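Local coordinates for CysQ, sulfite synthesis pathway protein (Bacteroides thetaiotaomicron VPI-5482, PDB 3B8B), which probably removes the 3'-phosphate of adenosine 3',5'-bisphosphate to give AMP, using magnesium, as a CysQ member of the inositol monophosphatase family, at residues F80-E85 with T100-D105; A93-W98 with R273-D278; T121-L126 with T249-A254. All coordinates share one frame; numbering follows the deposited sequence.

Interaction 1 of 3, residues F80-E85 with T100-D105; sequences FPVLSE and TLWIVD
Phe-80 and Thr-100 meet just ahead of strand 82-84, which runs parallel to strand 100-105. The methyl CG2 of Thr-100 sits over one face of the Phe-80 ring as a CH-pi contact, 3.7 Å from the ring centroid and displaced toward the rim. The Thr-100 methyl takes this place because it lies anti to the backbone N (chi1 -51° for OG1), while OG1 turns off to Gln-128. Beside this ring, Trp-102 fills the next hollow. Phe-80 O meets its CD1 edge-on, 3.4 Å away and near the ring plane, and Phe-80 CB packs to one side of that plane, near NE1 and CD1. Trp-102 NE1 bonds to Thr-78. Val-82 CG2 adds a bump against CD1, 4.0 Å away.

The other face of the pair carries Leu-83, Leu-101 and Ile-103. Leu-83 and Leu-101 lie side by side and point the same way, with Leu-83 CB 4.0 Å from Leu-101 CD1. The side chains of Pro-81 and Leu-101 cross at about a right angle, CG against CB.

The backbones are joined by four hydrogen bonds in parallel register. Trp-102 N donates to Pro-81 O at 2.8 Å, and Leu-83 N to Trp-102 O. Val-104 N donates to Leu-83 O, and Glu-85 N to Val-104 O.

At the far end the carboxylates of Glu-85 and Asp-105 run alongside each other, Glu-85 OE1 being 3.9 Å from Asp-105 OD1. Asp-105 OD1 accepts a hydrogen bond from Leu-107 N. Both are predicted magnesium ligands, consistent with a metal site here.

Strand 82-84 is outermost in the mixed sheet at this end. Strand 121-128 pairs with the other side of 100-108. Helix 59-75 covers the Val-82, Trp-102 and Val-104 face, and helix 246-258 touches Ile-103 on the other.

Interaction 2 of 3, residues A93-W98 with R273-D278; sequences AVRRGW and RYNKED. With SO4 (sulfate ion), chain G.
Arg-95 and Asn-275 carry this contact, and most of it is hydrogen bonding. The guanidinium meets its partners at its edge. NH1 and NH2 both reach Lys-276 O, at 3.1 and 2.8 Å, so one carbonyl oxygen is held end-on by two nitrogens. NH2 also bonds to Asn-275 OD1, at 2.8 Å, from above the amide plane. A weak bond runs from NH1 to Glu-277 O. Asn-275 answers through its amide, ND2 giving a straight bond (171°) to Arg-95 O, which Trp-98 N reaches from the opposite face. Replacing Arg-95 by an alanine removes the guanidinium and would probably leave Lys-276 O and Asn-275 OD1 without these donors.

A water links Trp-98 O to Asn-275 ND2.

The side chains of Arg-95 and Asn-275 slide past each other in opposite directions. The aliphatic part of Arg-95 passes alongside Asn-275 OD1, with CD 3.5 Å away. Within 93-98, Arg-95 CA lies over the Trp-98 ring.

The site is on the surface, where helix 92-95 and the turn that follows meet the loop between strands 261-265 and 280-288. Glu-246 of helix 246-258 holds Asn-275 N and Lys-276 NZ, and Asn-275 rests on Leu-101 of strand 100-108.

Interaction 3 of 3, residues T121-L126 with T249-A254; sequences TVNIAL and TAAGHA
Strand 121-126 and helix 249-254 approach to 6.3 Å between axes and cross at 67°, with Ala-125 and Ala-251 the nearest pair of CA atoms. This is a helix laid on a sheet in the layered alpha/beta fold of the inositol monophosphatase family. Small side chains let the two come close. Ala-125 CB touches Ala-250 CB at 3.4 Å, tighter than usual for two carbons, and also meets the backbone N of Ala-251. Ala-251 CB drops onto the strand next to it, 3.4 Å from Ile-124 O and 4.1 Å from Asn-123 CB. Ile-124 points away, to helix 20-43.

Asn-123 continues the contact through its amide. CG is anti to the carbonyl carbon (chi1 -59°), which turns the amide away from the Ala-251 methyl, toward Thr-121. ND2 donates to Thr-121 OG1 at 2.8 Å, which fixes which way the amide is turned. Ser-224 bonds to both Thr-121 OG1 and Asn-123 OD1. The side chain also lies close to Asp-105 and Asp-108, predicted magnesium ligands.

Helix 249-254 is kinked, and Gly-252 N lacks its bond to the turn before. A water takes that N-H, 2.9 Å from Gly-252 N, and donates to Asn-123 OD1 at 2.9 Å.

In the fold
Interactions 1 and 3 share the mixed sheet, since strands 100-108 and 121-128 are neighbours in it; their centres are about 10 Å apart. Interaction 2 lies about 11 Å from interaction 1 and about 17 Å from interaction 3, centre to centre, toward the surface. Along the chain, interaction 1 closes before interaction 3 opens, and interaction 3 is nested within the long loop closed by interaction 2. The segments of interactions 1 and 2 alternate. Tyr-274 ties interaction 2 to helix 246-258 through His-253 and Thr-249. The sheet and this helix thus bring Glu-85, Asp-105 and Asp-248 together, consistent with a shared magnesium site.

Interaction 1 of 3, residues F80-E85 with T100-D105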
ATOM      1  N   PHE A  80      -4.155  10.492  16.124  1.00 21.55           N
ATOM      2  CA  PHE A  80      -4.950   9.349  15.749  1.00 20.99           C
ATOM      3  C   PHE A  80      -4.334   8.029  16.201  1.00 20.96           C
ATOM      4  O   PHE A  80      -3.119   7.830  16.079  1.00 20.64           O
ATOM      5  CB  PHE A  80      -5.149   9.328  14.216  1.00 20.81           C
ATOM      6  CG  PHE A  80      -5.692  10.615  13.675  1.00 19.76           C
ATOM      7  CD1 PHE A  80      -6.915  11.102  14.101  1.00 23.56           C
ATOM      8  CD2 PHE A  80      -4.967  11.365  12.780  1.00 22.71           C
ATOM      9  CE1 PHE A  80      -7.402  12.331  13.632  1.00 22.29           C
ATOM     10  CE2 PHE A  80      -5.467  12.582  12.301  1.00 22.41           C
ATOM     11  CZ  PHE A  80      -6.667  13.053  12.720  1.00 21.78           C
ATOM     12  N   PRO A  81      -5.170   7.109  16.664  1.00 21.49           N
ATOM     13  CA  PRO A  81      -4.718   5.796  17.092  1.00 21.91           C
ATOM     14  C   PRO A  81      -4.220   4.937  15.921  1.00 21.79           C
ATOM     15  O   PRO A  81      -4.550   5.210  14.766  1.00 21.32           O
ATOM     16  CB  PRO A  81      -5.970   5.194  17.734  1.00 23.08           C
ATOM     17  CG  PRO A  81      -7.080   5.871  17.046  1.00 23.20           C
ATOM     18  CD  PRO A  81      -6.637   7.236  16.794  1.00 22.27           C
ATOM     19  N   VAL A  82      -3.437   3.908  16.243  1.00 21.97           N
ATOM     20  CA  VAL A  82      -2.744   3.084  15.263  1.00 21.92           C
ATOM     21  C   VAL A  82      -3.161   1.629  15.343  1.00 22.56           C
ATOM     22  O   VAL A  82      -3.108   1.001  16.432  1.00 23.22           O
ATOM     23  CB  VAL A  82      -1.195   3.143  15.464  1.00 22.47           C
ATOM     24  CG1 VAL A  82      -0.476   2.300  14.438  1.00 22.81           C
ATOM     25  CG2 VAL A  82      -0.701   4.590  15.466  1.00 23.46           C
ATOM     26  N   LEU A  83      -3.592   1.107  14.203  1.00 22.32           N
ATOM     27  CA  LEU A  83      -3.892  -0.295  14.021  1.00 23.70           C
ATOM     28  C   LEU A  83      -2.820  -0.837  13.089  1.00 24.55           C
ATOM     29  O   LEU A  83      -2.839  -0.568  11.879  1.00 22.90           O
ATOM     30  CB  LEU A  83      -5.278  -0.466  13.428  1.00 22.59           C
ATOM     31  CG  LEU A  83      -5.696  -1.893  13.069  1.00 24.08           C
ATOM     32  CD1 LEU A  83      -5.671  -2.764  14.333  1.00 24.22           C
ATOM     33  CD2 LEU A  83      -7.062  -1.866  12.429  1.00 24.37           C
ATOM     34  N   SER A  84      -1.860  -1.557  13.668  1.00 27.18           N
ATOM     35  CA  SER A  84      -0.695  -2.091  12.918  1.00 27.51           C
ATOM     36  C   SER A  84      -0.728  -3.584  12.855  1.00 30.17           C
ATOM     37  O   SER A  84      -1.097  -4.274  13.826  1.00 29.84           O
ATOM     38  CB  SER A  84       0.634  -1.670  13.562  1.00 29.36           C
ATOM     39  OG  SER A  84       1.767  -2.245  12.877  1.00 28.53           O
ATOM     40  N   GLU A  85      -0.270  -4.097  11.715  1.00 30.97           N
ATOM     41  CA  GLU A  85      -0.050  -5.520  11.548  1.00 32.21           C
ATOM     42  C   GLU A  85       0.881  -6.092  12.639  1.00 32.98           C
ATOM     43  O   GLU A  85       0.680  -7.253  13.057  1.00 33.02           O
ATOM     44  CB  GLU A  85       0.539  -5.751  10.150  1.00 31.39           C
ATOM     45  CG  GLU A  85       0.835  -7.247   9.753  1.00 31.96           C
ATOM     46  CD  GLU A  85       2.060  -7.817  10.477  1.00 35.33           C
ATOM     47  OE1 GLU A  85       3.010  -7.045  10.767  1.00 31.72           O
ATOM     48  OE2 GLU A  85       2.070  -9.047  10.750  1.00 38.45           O
ATOM     49  N   THR A 100     -11.393   7.894  13.266  1.00 21.90           N
ATOM     50  CA  THR A 100     -10.210   8.158  12.450  1.00 22.06           C
ATOM     51  C   THR A 100      -9.047   7.404  13.062  1.00 21.40           C
ATOM     52  O   THR A 100      -8.816   7.460  14.283  1.00 21.11           O
ATOM     53  CB  THR A 100      -9.862   9.652  12.340  1.00 22.62           C
ATOM     54  OG1 THR A 100     -11.026  10.385  11.944  1.00 24.09           O
ATOM     55  CG2 THR A 100      -8.716   9.885  11.339  1.00 22.04           C
ATOM     56  N   LEU A 101      -8.349   6.649  12.221  1.00 20.11           N
ATOM     57  CA  LEU A 101      -7.256   5.808  12.684  1.00 19.50           C
ATOM     58  C   LEU A 101      -6.253   5.563  11.577  1.00 19.57           C
ATOM     59  O   LEU A 101      -6.587   5.635  10.390  1.00 19.49           O
ATOM     60  CB  LEU A 101      -7.774   4.466  13.217  1.00 20.00           C
ATOM     61  CG  LEU A 101      -8.283   3.454  12.178  1.00 20.07           C
ATOM     62  CD1 LEU A 101      -8.360   2.032  12.780  1.00 22.57           C
ATOM     63  CD2 LEU A 101      -9.635   3.882  11.646  1.00 21.80           C
ATOM     64  N   TRP A 102      -5.023   5.255  11.981  1.00 18.57           N
ATOM     65  CA  TRP A 102      -4.012   4.775  11.062  1.00 18.49           C
ATOM     66  C   TRP A 102      -4.166   3.262  10.935  1.00 18.86           C
ATOM     67  O   TRP A 102      -4.359   2.564  11.928  1.00 19.67           O
ATOM     68  CB  TRP A 102      -2.612   5.062  11.583  1.00 18.41           C
ATOM     69  CG  TRP A 102      -2.300   6.516  11.731  1.00 17.34           C
ATOM     70  CD1 TRP A 102      -2.246   7.246  12.892  1.00 18.72           C
ATOM     71  CD2 TRP A 102      -1.963   7.424  10.673  1.00 16.48           C
ATOM     72  NE1 TRP A 102      -1.908   8.550  12.612  1.00 18.87           N
ATOM     73  CE2 TRP A 102      -1.744   8.698  11.263  1.00 17.56           C
ATOM     74  CE3 TRP A 102      -1.823   7.292   9.281  1.00 17.85           C
ATOM     75  CZ2 TRP A 102      -1.372   9.817  10.505  1.00 16.96           C
ATOM     76  CZ3 TRP A 102      -1.488   8.425   8.527  1.00 18.49           C
ATOM     77  CH2 TRP A 102      -1.253   9.652   9.140  1.00 18.46           C
ATOM     78  N   ILE A 103      -4.068   2.766   9.707  1.00 18.60           N
ATOM     79  CA  ILE A 103      -4.044   1.329   9.433  1.00 18.87           C
ATOM     80  C   ILE A 103      -2.750   1.042   8.674  1.00 18.21           C
ATOM     81  O   ILE A 103      -2.517   1.583   7.566  1.00 18.90           O
ATOM     82  CB  ILE A 103      -5.275   0.841   8.652  1.00 19.03           C
ATOM     83  CG1 ILE A 103      -6.556   1.239   9.386  1.00 20.25           C
ATOM     84  CG2 ILE A 103      -5.218  -0.703   8.501  1.00 19.03           C
ATOM     85  CD1 ILE A 103      -7.845   0.656   8.794  1.00 20.30           C
ATOM     86  N   VAL A 104      -1.910   0.212   9.295  1.00 19.33           N
ATOM     87  CA  VAL A 104      -0.497   0.075   8.899  1.00 19.19           C
ATOM     88  C   VAL A 104      -0.052  -1.367   8.714  1.00 17.87           C
ATOM     89  O   VAL A 104      -0.367  -2.217   9.538  1.00 18.69           O
ATOM     90  CB  VAL A 104       0.386   0.699   9.998  1.00 19.88           C
ATOM     91  CG1 VAL A 104       1.881   0.443   9.733  1.00 22.82           C
ATOM     92  CG2 VAL A 104       0.089   2.216  10.119  1.00 19.54           C
ATOM     93  N   ASP A 105       0.664  -1.636   7.627  1.00 18.90           N
ATOM     94  CA  ASP A 105       1.469  -2.852   7.532  1.00 18.56           C
ATOM     95  C   ASP A 105       2.909  -2.422   7.326  1.00 19.00           C
ATOM     96  O   ASP A 105       3.258  -1.928   6.261  1.00 19.56           O
ATOM     97  CB  ASP A 105       1.032  -3.808   6.433  1.00 19.92           C
ATOM     98  CG  ASP A 105       1.777  -5.149   6.502  1.00 21.13           C
ATOM     99  OD1 ASP A 105       2.727  -5.285   7.304  1.00 22.04           O
ATOM    100  OD2 ASP A 105       1.371  -6.095   5.758  1.00 21.30           O
TER

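Interaction 2 of 3, residues A93-W98 with R273-D278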
ATOM      1  N   ALA A  93     -13.645  -4.157  20.304  1.00 39.29           N
ATOM      2  CA  ALA A  93     -14.316  -3.237  21.221  1.00 38.66           C
ATOM      3  C   ALA A  93     -13.514  -1.949  21.445  1.00 37.95           C
ATOM      4  O   ALA A  93     -14.094  -0.874  21.561  1.00 38.75           O
ATOM      5  CB  ALA A  93     -14.602  -3.928  22.543  1.00 38.56           C
ATOM      6  N   VAL A  94     -12.187  -2.064  21.504  1.00 36.78           N
ATOM      7  CA  VAL A  94     -11.304  -0.906  21.659  1.00 36.10           C
ATOM      8  C   VAL A  94     -11.392   0.021  20.433  1.00 34.88           C
ATOM      9  O   VAL A  94     -11.655   1.222  20.553  1.00 35.45           O
ATOM     10  CB  VAL A  94      -9.812  -1.350  21.832  1.00 36.57           C
ATOM     11  CG1 VAL A  94      -8.885  -0.128  21.932  1.00 38.18           C
ATOM     12  CG2 VAL A  94      -9.644  -2.272  23.055  1.00 38.93           C
ATOM     13  N   ARG A  95     -11.185  -0.549  19.253  1.00 32.73           N
ATOM     14  CA  ARG A  95     -11.042   0.263  18.035  1.00 31.42           C
ATOM     15  C   ARG A  95     -12.355   0.620  17.336  1.00 30.47           C
ATOM     16  O   ARG A  95     -12.392   1.518  16.507  1.00 29.20           O
ATOM     17  CB  ARG A  95     -10.053  -0.385  17.057  1.00 31.03           C
ATOM     18  CG  ARG A  95     -10.440  -1.751  16.578  1.00 29.97           C
ATOM     19  CD  ARG A  95      -9.419  -2.310  15.625  1.00 29.27           C
ATOM     20  NE  ARG A  95      -9.779  -3.676  15.306  1.00 27.01           N
ATOM     21  CZ  ARG A  95     -10.717  -4.022  14.435  1.00 26.45           C
ATOM     22  NH1 ARG A  95     -10.974  -5.312  14.250  1.00 27.78           N
ATOM     23  NH2 ARG A  95     -11.402  -3.109  13.750  1.00 24.63           N
ATOM     24  N   ARG A  96     -13.440  -0.051  17.682  0.50 30.29           N
ATOM     25  CA  ARG A  96     -14.709   0.195  17.013  0.50 30.63           C
ATOM     26  C   ARG A  96     -15.191   1.650  17.174  0.50 30.49           C
ATOM     27  O   ARG A  96     -15.947   2.153  16.346  0.50 31.27           O
ATOM     28  CB  ARG A  96     -15.736  -0.804  17.538  0.50 30.88           C
ATOM     29  CG  ARG A  96     -17.140  -0.633  17.058  0.50 31.72           C
ATOM     30  CD  ARG A  96     -18.030  -1.484  17.938  0.50 31.48           C
ATOM     31  NE  ARG A  96     -19.328  -1.708  17.337  0.50 32.90           N
ATOM     32  CZ  ARG A  96     -20.128  -2.725  17.630  0.50 33.20           C
ATOM     33  NH1 ARG A  96     -19.779  -3.640  18.535  0.50 33.96           N
ATOM     34  NH2 ARG A  96     -21.292  -2.831  17.003  0.50 34.69           N
ATOM     35  N   GLY A  97     -14.754   2.331  18.229  1.00 30.00           N
ATOM     36  CA  GLY A  97     -15.099   3.737  18.419  1.00 29.77           C
ATOM     37  C   GLY A  97     -14.112   4.737  17.843  1.00 29.40           C
ATOM     38  O   GLY A  97     -14.285   5.940  18.040  1.00 30.19           O
ATOM     39  N   TRP A  98     -13.076   4.256  17.165  1.00 28.18           N
ATOM     40  CA  TRP A  98     -12.112   5.139  16.502  1.00 28.08           C
ATOM     41  C   TRP A  98     -12.652   5.520  15.143  1.00 27.65           C
ATOM     42  O   TRP A  98     -12.564   4.709  14.194  1.00 29.87           O
ATOM     43  CB  TRP A  98     -10.777   4.431  16.301  1.00 28.55           C
ATOM     44  CG  TRP A  98     -10.080   4.002  17.529  1.00 28.59           C
ATOM     45  CD1 TRP A  98     -10.381   4.343  18.827  1.00 30.15           C
ATOM     46  CD2 TRP A  98      -8.921   3.166  17.593  1.00 29.24           C
ATOM     47  NE1 TRP A  98      -9.492   3.746  19.681  1.00 29.99           N
ATOM     48  CE2 TRP A  98      -8.579   3.027  18.951  1.00 30.80           C
ATOM     49  CE3 TRP A  98      -8.142   2.511  16.630  1.00 29.87           C
ATOM     50  CZ2 TRP A  98      -7.478   2.269  19.373  1.00 30.69           C
ATOM     51  CZ3 TRP A  98      -7.050   1.763  17.050  1.00 29.98           C
ATOM     52  CH2 TRP A  98      -6.739   1.639  18.414  1.00 30.37           C
ATOM     53  N   ARG A 273     -14.319  -1.525   2.761  1.00 19.20           N
ATOM     54  CA  ARG A 273     -14.525  -0.706   3.968  1.00 20.69           C
ATOM     55  C   ARG A 273     -13.535  -1.128   5.035  1.00 20.54           C
ATOM     56  O   ARG A 273     -13.049  -2.253   5.030  1.00 20.26           O
ATOM     57  CB  ARG A 273     -15.952  -0.887   4.507  1.00 21.89           C
ATOM     58  CG  ARG A 273     -17.055  -0.568   3.521  1.00 25.85           C
ATOM     59  CD  ARG A 273     -16.807   0.753   2.819  1.00 32.35           C
ATOM     60  NE  ARG A 273     -17.951   1.241   2.044  1.00 33.53           N
ATOM     61  CZ  ARG A 273     -17.953   2.424   1.422  1.00 37.07           C
ATOM     62  NH1 ARG A 273     -16.889   3.223   1.488  1.00 34.69           N
ATOM     63  NH2 ARG A 273     -19.034   2.820   0.743  1.00 37.87           N
ATOM     64  N   TYR A 274     -13.261  -0.224   5.976  1.00 19.50           N
ATOM     65  CA  TYR A 274     -12.181  -0.419   6.931  1.00 18.97           C
ATOM     66  C   TYR A 274     -12.620  -0.252   8.382  1.00 19.20           C
ATOM     67  O   TYR A 274     -13.737   0.223   8.670  1.00 19.12           O
ATOM     68  CB  TYR A 274     -11.002   0.500   6.599  1.00 18.56           C
ATOM     69  CG  TYR A 274     -10.440   0.190   5.229  1.00 18.81           C
ATOM     70  CD1 TYR A 274     -10.989   0.752   4.081  1.00 18.57           C
ATOM     71  CD2 TYR A 274      -9.411  -0.740   5.071  1.00 17.92           C
ATOM     72  CE1 TYR A 274     -10.505   0.416   2.796  1.00 19.46           C
ATOM     73  CE2 TYR A 274      -8.932  -1.069   3.815  1.00 17.94           C
ATOM     74  CZ  TYR A 274      -9.483  -0.507   2.677  1.00 17.71           C
ATOM     75  OH  TYR A 274      -8.971  -0.872   1.432  1.00 18.60           O
ATOM     76  N   ASN A 275     -11.733  -0.698   9.272  1.00 19.45           N
ATOM     77  CA  ASN A 275     -11.967  -0.784  10.701  1.00 19.72           C
ATOM     78  C   ASN A 275     -13.165  -1.676  10.998  1.00 19.73           C
ATOM     79  O   ASN A 275     -13.960  -1.419  11.906  1.00 20.23           O
ATOM     80  CB  ASN A 275     -12.133   0.591  11.346  1.00 19.90           C
ATOM     81  CG  ASN A 275     -11.911   0.541  12.862  1.00 20.61           C
ATOM     82  OD1 ASN A 275     -11.172  -0.314  13.347  1.00 22.68           O
ATOM     83  ND2 ASN A 275     -12.507   1.472  13.587  1.00 20.10           N
ATOM     84  N   LYS A 276     -13.267  -2.747  10.217  1.00 19.67           N
ATOM     85  CA  LYS A 276     -14.364  -3.703  10.354  1.00 20.59           C
ATOM     86  C   LYS A 276     -14.128  -4.612  11.552  1.00 22.19           C
ATOM     87  O   LYS A 276     -13.013  -4.698  12.057  1.00 22.80           O
ATOM     88  CB  LYS A 276     -14.467  -4.558   9.089  1.00 20.25           C
ATOM     89  CG  LYS A 276     -14.635  -3.776   7.785  1.00 20.47           C
ATOM     90  CD  LYS A 276     -14.983  -4.697   6.620  1.00 19.43           C
ATOM     91  CE  LYS A 276     -14.104  -5.936   6.558  1.00 21.30           C
ATOM     92  NZ  LYS A 276     -12.618  -5.608   6.433  1.00 19.91           N
ATOM     93  N   GLU A 277     -15.169  -5.341  11.967  1.00 23.82           N
ATOM     94  CA  GLU A 277     -15.016  -6.308  13.041  1.00 25.45           C
ATOM     95  C   GLU A 277     -13.980  -7.358  12.678  1.00 24.25           C
ATOM     96  O   GLU A 277     -13.102  -7.681  13.496  1.00 25.06           O
ATOM     97  CB  GLU A 277     -16.349  -6.961  13.407  1.00 25.78           C
ATOM     98  CG  GLU A 277     -16.199  -7.904  14.574  1.00 28.10           C
ATOM     99  CD  GLU A 277     -17.503  -8.187  15.260  1.00 30.33           C
ATOM    100  OE1 GLU A 277     -18.562  -8.133  14.573  1.00 35.64           O
ATOM    101  OE2 GLU A 277     -17.442  -8.454  16.484  1.00 35.42           O
ATOM    102  N   ASP A 278     -14.047  -7.843  11.445  1.00 23.04           N
ATOM    103  CA  ASP A 278     -13.066  -8.764  10.922  1.00 23.10           C
ATOM    104  C   ASP A 278     -12.154  -8.001   9.970  1.00 22.03           C
ATOM    105  O   ASP A 278     -12.618  -7.451   8.952  1.00 20.93           O
ATOM    106  CB  ASP A 278     -13.734  -9.906  10.168  1.00 23.29           C
ATOM    107  CG  ASP A 278     -12.776 -11.055   9.867  1.00 26.47           C
ATOM    108  OD1 ASP A 278     -11.572 -10.863   9.611  1.00 25.32           O
ATOM    109  OD2 ASP A 278     -13.251 -12.214   9.902  1.00 31.59           O
TER
HETATM  110  S   SO4 G 274     -18.337  -4.636  10.411  1.00 67.90           S
HETATM  111  O1  SO4 G 274     -18.239  -5.660   9.363  1.00 68.86           O
HETATM  112  O2  SO4 G 274     -18.036  -3.307   9.864  1.00 69.50           O
HETATM  113  O3  SO4 G 274     -17.388  -4.924  11.471  1.00 67.52           O
HETATM  114  O4  SO4 G 274     -19.692  -4.649  10.973  1.00 69.97           O
HETATM  115  O   HOH W   1     -14.433   3.197  12.359  1.00 35.62           O

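Interaction 3 of 3, residues T121-L126 with T249-A254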
ATOM      1  N   THR A 121       6.805  -3.891   0.557  1.00 18.99           N
ATOM      2  CA  THR A 121       6.400  -2.507   0.735  1.00 19.39           C
ATOM      3  C   THR A 121       6.103  -2.190   2.206  1.00 18.99           C
ATOM      4  O   THR A 121       5.789  -3.076   3.015  1.00 18.96           O
ATOM      5  CB  THR A 121       5.092  -2.207  -0.036  1.00 20.16           C
ATOM      6  OG1 THR A 121       4.060  -3.089   0.442  1.00 20.98           O
ATOM      7  CG2 THR A 121       5.261  -2.384  -1.563  1.00 19.93           C
ATOM      8  N   VAL A 122       6.190  -0.906   2.514  1.00 17.75           N
ATOM      9  CA  VAL A 122       5.661  -0.328   3.749  1.00 17.72           C
ATOM     10  C   VAL A 122       4.336   0.346   3.384  1.00 17.93           C
ATOM     11  O   VAL A 122       4.266   1.048   2.357  1.00 18.18           O
ATOM     12  CB  VAL A 122       6.630   0.724   4.323  1.00 18.01           C
ATOM     13  CG1 VAL A 122       6.115   1.253   5.672  1.00 18.39           C
ATOM     14  CG2 VAL A 122       8.066   0.157   4.481  1.00 18.58           C
ATOM     15  N   ASN A 123       3.297   0.136   4.205  1.00 18.66           N
ATOM     16  CA  ASN A 123       1.936   0.607   3.909  1.00 18.48           C
ATOM     17  C   ASN A 123       1.356   1.365   5.106  1.00 18.24           C
ATOM     18  O   ASN A 123       1.240   0.792   6.197  1.00 18.96           O
ATOM     19  CB  ASN A 123       0.986  -0.543   3.546  1.00 18.67           C
ATOM     20  CG  ASN A 123       1.463  -1.306   2.336  1.00 19.39           C
ATOM     21  OD1 ASN A 123       1.012  -1.049   1.237  1.00 20.23           O
ATOM     22  ND2 ASN A 123       2.439  -2.212   2.548  1.00 20.95           N
ATOM     23  N   ILE A 124       1.044   2.645   4.904  1.00 17.96           N
ATOM     24  CA  ILE A 124       0.435   3.508   5.953  1.00 18.22           C
ATOM     25  C   ILE A 124      -0.776   4.251   5.375  1.00 18.13           C
ATOM     26  O   ILE A 124      -0.646   4.957   4.379  1.00 18.74           O
ATOM     27  CB  ILE A 124       1.442   4.502   6.526  1.00 18.35           C
ATOM     28  CG1 ILE A 124       2.615   3.763   7.194  1.00 19.03           C
ATOM     29  CG2 ILE A 124       0.742   5.422   7.570  1.00 18.62           C
ATOM     30  CD1 ILE A 124       3.734   4.734   7.634  1.00 20.30           C
ATOM     31  N   ALA A 125      -1.951   4.040   5.971  1.00 18.38           N
ATOM     32  CA  ALA A 125      -3.167   4.721   5.582  1.00 17.80           C
ATOM     33  C   ALA A 125      -3.780   5.440   6.773  1.00 17.83           C
ATOM     34  O   ALA A 125      -3.763   4.901   7.901  1.00 18.27           O
ATOM     35  CB  ALA A 125      -4.202   3.703   5.047  1.00 18.77           C
ATOM     36  N   LEU A 126      -4.369   6.593   6.493  1.00 18.40           N
ATOM     37  CA  LEU A 126      -5.300   7.238   7.431  1.00 18.86           C
ATOM     38  C   LEU A 126      -6.690   6.921   6.912  1.00 19.21           C
ATOM     39  O   LEU A 126      -7.013   7.204   5.741  1.00 20.13           O
ATOM     40  CB  LEU A 126      -5.109   8.756   7.524  1.00 18.66           C
ATOM     41  CG  LEU A 126      -5.833   9.395   8.711  1.00 20.23           C
ATOM     42  CD1 LEU A 126      -5.236   8.916  10.035  1.00 19.30           C
ATOM     43  CD2 LEU A 126      -5.792  10.914   8.566  1.00 20.96           C
ATOM     44  N   THR A 249      -4.306  -3.225   1.949  1.00 19.07           N
ATOM     45  CA  THR A 249      -4.989  -2.499   0.900  1.00 18.54           C
ATOM     46  C   THR A 249      -5.254  -1.017   1.187  1.00 18.15           C
ATOM     47  O   THR A 249      -5.412  -0.239   0.250  1.00 17.94           O
ATOM     48  CB  THR A 249      -6.337  -3.152   0.519  1.00 18.56           C
ATOM     49  OG1 THR A 249      -7.230  -3.173   1.621  1.00 19.01           O
ATOM     50  CG2 THR A 249      -6.116  -4.606  -0.023  1.00 19.08           C
ATOM     51  N   ALA A 250      -5.350  -0.639   2.458  1.00 18.61           N
ATOM     52  CA  ALA A 250      -5.842   0.683   2.800  1.00 18.56           C
ATOM     53  C   ALA A 250      -5.012   1.797   2.159  1.00 18.39           C
ATOM     54  O   ALA A 250      -5.565   2.730   1.560  1.00 18.54           O
ATOM     55  CB  ALA A 250      -5.912   0.845   4.345  1.00 18.69           C
ATOM     56  N   ALA A 251      -3.693   1.706   2.279  1.00 18.68           N
ATOM     57  CA  ALA A 251      -2.844   2.755   1.740  1.00 18.45           C
ATOM     58  C   ALA A 251      -3.003   2.872   0.219  1.00 18.62           C
ATOM     59  O   ALA A 251      -3.207   3.967  -0.315  1.00 18.18           O
ATOM     60  CB  ALA A 251      -1.364   2.518   2.135  1.00 18.34           C
ATOM     61  N   GLY A 252      -2.909   1.738  -0.464  1.00 18.30           N
ATOM     62  CA  GLY A 252      -3.049   1.717  -1.910  1.00 18.15           C
ATOM     63  C   GLY A 252      -4.420   2.194  -2.355  1.00 17.39           C
ATOM     64  O   GLY A 252      -4.567   2.849  -3.392  1.00 18.14           O
ATOM     65  N   HIS A 253      -5.429   1.885  -1.565  1.00 17.81           N
ATOM     66  CA  HIS A 253      -6.810   2.266  -1.851  1.00 18.32           C
ATOM     67  C   HIS A 253      -6.951   3.795  -1.810  1.00 17.90           C
ATOM     68  O   HIS A 253      -7.574   4.384  -2.681  1.00 18.32           O
ATOM     69  CB  HIS A 253      -7.706   1.537  -0.849  1.00 17.78           C
ATOM     70  CG  HIS A 253      -9.167   1.644  -1.106  1.00 19.26           C
ATOM     71  ND1 HIS A 253     -10.064   0.888  -0.401  1.00 18.96           N
ATOM     72  CD2 HIS A 253      -9.892   2.407  -1.959  1.00 18.03           C
ATOM     73  CE1 HIS A 253     -11.294   1.171  -0.805  1.00 18.60           C
ATOM     74  NE2 HIS A 253     -11.220   2.095  -1.750  1.00 18.65           N
ATOM     75  N   ALA A 254      -6.334   4.461  -0.828  1.00 18.54           N
ATOM     76  CA  ALA A 254      -6.349   5.918  -0.809  1.00 18.73           C
ATOM     77  C   ALA A 254      -5.684   6.488  -2.061  1.00 18.93           C
ATOM     78  O   ALA A 254      -6.161   7.457  -2.655  1.00 18.78           O
ATOM     79  CB  ALA A 254      -5.652   6.443   0.462  1.00 17.81           C
TER
HETATM   80  O   HOH W   2      -1.773  -0.758   0.548  1.00 15.12           O